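Local coordinates for cellulosomal scaffoldin adaptor protein B (PDB 3BWZ) that serves as a type II cohesin module of a cellulosomal scaffoldin, the kind of module that docks a partner dockerin in building the cellulosome, at residues Lys29-Phe34 against Thr143-Trp148. Residues are numbered along the deposited sequence; the frame is centred on the assembly and turned at random. Where two conformers were deposited one is given.
Sequences KNITNF and TVLFDW
Asn33 lies flat on the indole of Trp148 where the type II turn Ile31-Phe34 of the cohesin beta-sandwich meets the end of strand 143-147. This stack is the tight part of the contact: the amide plane is tilted only 12° from the ring, and CB sits over the five-membered ring, 3.6 Å from the centroid, as a CH-pi contact. An asparagine suits this third position of the turn, since it tolerates the positive phi (57°) and offers a small flat group for stacking. In Trp148, CG stands between the backbone N and the carbonyl carbon (chi1 65°), which brings the indole over the turn. Beside it Phe34 and Asp147 form an antiparallel, non-hydrogen-bonded pair. Asn33 O approaches Asp147 CA at 3.2 Å, and Phe34 CA faces Phe146 O in a similar CH...O contact.

Behind the stack, apolar branched chains suit the buried space between turn and strand: Ile31 crosses Leu145 at about a right angle, their CD1 methyls at an ordinary 3.9 Å, and Leu145 CD2 lies at the Phe34 ring edge. The loose side is exposed Thr32, its side chain 6.8 Å from the strand. Over the indole, Asn33 ND2 rests 3.4 Å from Trp148 CZ2.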
loop_
_atom_site.group_PDB
_atom_site.type_symbol
_atom_site.label_atom_id
_atom_site.label_comp_id
_atom_site.label_asym_id
_atom_site.label_seq_id
_atom_site.Cartn_x
_atom_site.Cartn_y
_atom_site.Cartn_z
ATOM N N LYS A 29 -1.716 -0.909 11.959
ATOM C CA LYS A 29 -2.137 -1.281 13.288
ATOM C C LYS A 29 -1.713 -0.211 14.283
ATOM O O LYS A 29 -0.536 0.140 14.365
ATOM C CB LYS A 29 -1.493 -2.599 13.701
ATOM C CG LYS A 29 -1.948 -3.157 14.999
ATOM C CD LYS A 29 -1.384 -4.541 15.238
ATOM C CE LYS A 29 -0.111 -4.566 16.082
ATOM N NZ LYS A 29 1.048 -3.907 15.407
ATOM N N ASN A 30 -2.678 0.259 15.068
ATOM C CA ASN A 30 -2.410 1.144 16.193
ATOM C C ASN A 30 -1.641 2.382 15.809
ATOM O O ASN A 30 -0.726 2.786 16.511
ATOM C CB ASN A 30 -1.701 0.388 17.321
ATOM C CG ASN A 30 -2.503 -0.776 17.816
ATOM O OD1 ASN A 30 -3.723 -0.683 17.957
ATOM N ND2 ASN A 30 -1.839 -1.897 18.037
ATOM N N ILE A 31 -2.041 3.023 14.716
ATOM C CA ILE A 31 -1.440 4.291 14.318
ATOM C C ILE A 31 -2.328 5.407 14.865
ATOM O O ILE A 31 -3.434 5.647 14.369
ATOM C CB ILE A 31 -1.263 4.420 12.802
ATOM C CG1 ILE A 31 -0.451 3.239 12.230
ATOM C CG2 ILE A 31 -0.629 5.773 12.488
ATOM C CD1 ILE A 31 0.972 3.140 12.750
ATOM N N THR A 32 -1.853 6.059 15.919
ATOM C CA THR A 32 -2.689 6.982 16.671
ATOM C C THR A 32 -3.182 8.138 15.801
ATOM O O THR A 32 -2.391 8.814 15.148
ATOM C CB THR A 32 -1.919 7.528 17.868
ATOM O OG1 THR A 32 -1.511 6.429 18.686
ATOM C CG2 THR A 32 -2.788 8.495 18.671
ATOM N N ASN A 33 -4.497 8.336 15.770
ATOM C CA ASN A 33 -5.107 9.465 15.073
ATOM C C ASN A 33 -4.748 9.541 13.594
ATOM O O ASN A 33 -4.721 10.606 13.011
ATOM C CB ASN A 33 -4.794 10.790 15.801
ATOM C CG ASN A 33 -5.321 10.827 17.217
ATOM O OD1 ASN A 33 -4.802 11.585 18.079
ATOM N ND2 ASN A 33 -6.342 10.070 17.472
ATOM N N PHE A 34 -4.562 8.377 12.982
ATOM C CA PHE A 34 -4.238 8.275 11.575
ATOM C C PHE A 34 -5.266 8.968 10.687
ATOM O O PHE A 34 -6.454 8.748 10.849
ATOM C CB PHE A 34 -4.184 6.793 11.204
ATOM C CG PHE A 34 -3.910 6.534 9.738
ATOM C CD1 PHE A 34 -4.917 6.140 8.876
ATOM C CD2 PHE A 34 -2.641 6.675 9.229
ATOM C CE1 PHE A 34 -4.638 5.874 7.560
ATOM C CE2 PHE A 34 -2.369 6.400 7.935
ATOM C CZ PHE A 34 -3.376 6.014 7.086
ATOM N N THR A 143 7.380 5.115 3.533
ATOM C CA THR A 143 6.085 5.424 4.130
ATOM C C THR A 143 6.067 6.809 4.769
ATOM O O THR A 143 6.994 7.186 5.467
ATOM C CB THR A 143 5.654 4.347 5.170
ATOM O OG1 THR A 143 6.392 4.479 6.387
ATOM C CG2 THR A 143 5.795 2.931 4.615
ATOM N N VAL A 144 4.956 7.517 4.561
ATOM C CA VAL A 144 4.677 8.744 5.277
ATOM C C VAL A 144 3.258 8.584 5.811
ATOM O O VAL A 144 2.326 8.394 5.013
ATOM C CB VAL A 144 4.776 10.002 4.403
ATOM C CG1 VAL A 144 4.476 11.226 5.236
ATOM C CG2 VAL A 144 6.134 10.115 3.807
ATOM N N LEU A 145 3.100 8.635 7.132
ATOM C CA LEU A 145 1.787 8.557 7.757
ATOM C C LEU A 145 1.449 9.898 8.369
ATOM O O LEU A 145 2.335 10.556 8.917
ATOM C CB LEU A 145 1.779 7.461 8.828
ATOM C CG LEU A 145 2.321 6.087 8.429
ATOM C CD1 LEU A 145 2.180 5.119 9.612
ATOM C CD2 LEU A 145 1.687 5.549 7.152
ATOM N N PHE A 146 0.191 10.294 8.266
ATOM C CA PHE A 146 -0.291 11.566 8.797
ATOM C C PHE A 146 -1.270 11.343 9.931
ATOM O O PHE A 146 -2.033 10.382 9.901
ATOM C CB PHE A 146 -0.996 12.384 7.711
ATOM C CG PHE A 146 -0.122 12.706 6.563
ATOM C CD1 PHE A 146 -0.252 12.046 5.361
ATOM C CD2 PHE A 146 0.839 13.690 6.669
ATOM C CE1 PHE A 146 0.579 12.351 4.296
ATOM C CE2 PHE A 146 1.666 14.005 5.592
ATOM C CZ PHE A 146 1.535 13.325 4.430
ATOM N N ASP A 147 -1.282 12.260 10.893
ATOM C CA ASP A 147 -2.288 12.294 11.927
ATOM C C ASP A 147 -3.410 13.270 11.556
ATOM O O ASP A 147 -3.388 13.933 10.509
ATOM C CB ASP A 147 -1.664 12.590 13.308
ATOM C CG ASP A 147 -1.155 14.010 13.467
ATOM O OD1 ASP A 147 -1.643 14.922 12.786
ATOM O OD2 ASP A 147 -0.235 14.199 14.313
ATOM N N TRP A 148 -4.405 13.351 12.416
ATOM C CA TRP A 148 -5.595 14.117 12.104
ATOM C C TRP A 148 -5.473 15.606 12.355
ATOM O O TRP A 148 -6.446 16.328 12.185
ATOM C CB TRP A 148 -6.841 13.504 12.743
ATOM C CG TRP A 148 -6.923 13.487 14.227
ATOM C CD1 TRP A 148 -6.146 14.141 15.132
ATOM C CD2 TRP A 148 -7.945 12.821 14.978
ATOM N NE1 TRP A 148 -6.619 13.912 16.397
ATOM C CE2 TRP A 148 -7.735 13.122 16.326
ATOM C CE3 TRP A 148 -9.046 12.039 14.625
ATOM C CZ2 TRP A 148 -8.563 12.635 17.328
ATOM C CZ3 TRP A 148 -9.873 11.569 15.620
ATOM C CH2 TRP A 148 -9.630 11.879 16.958
#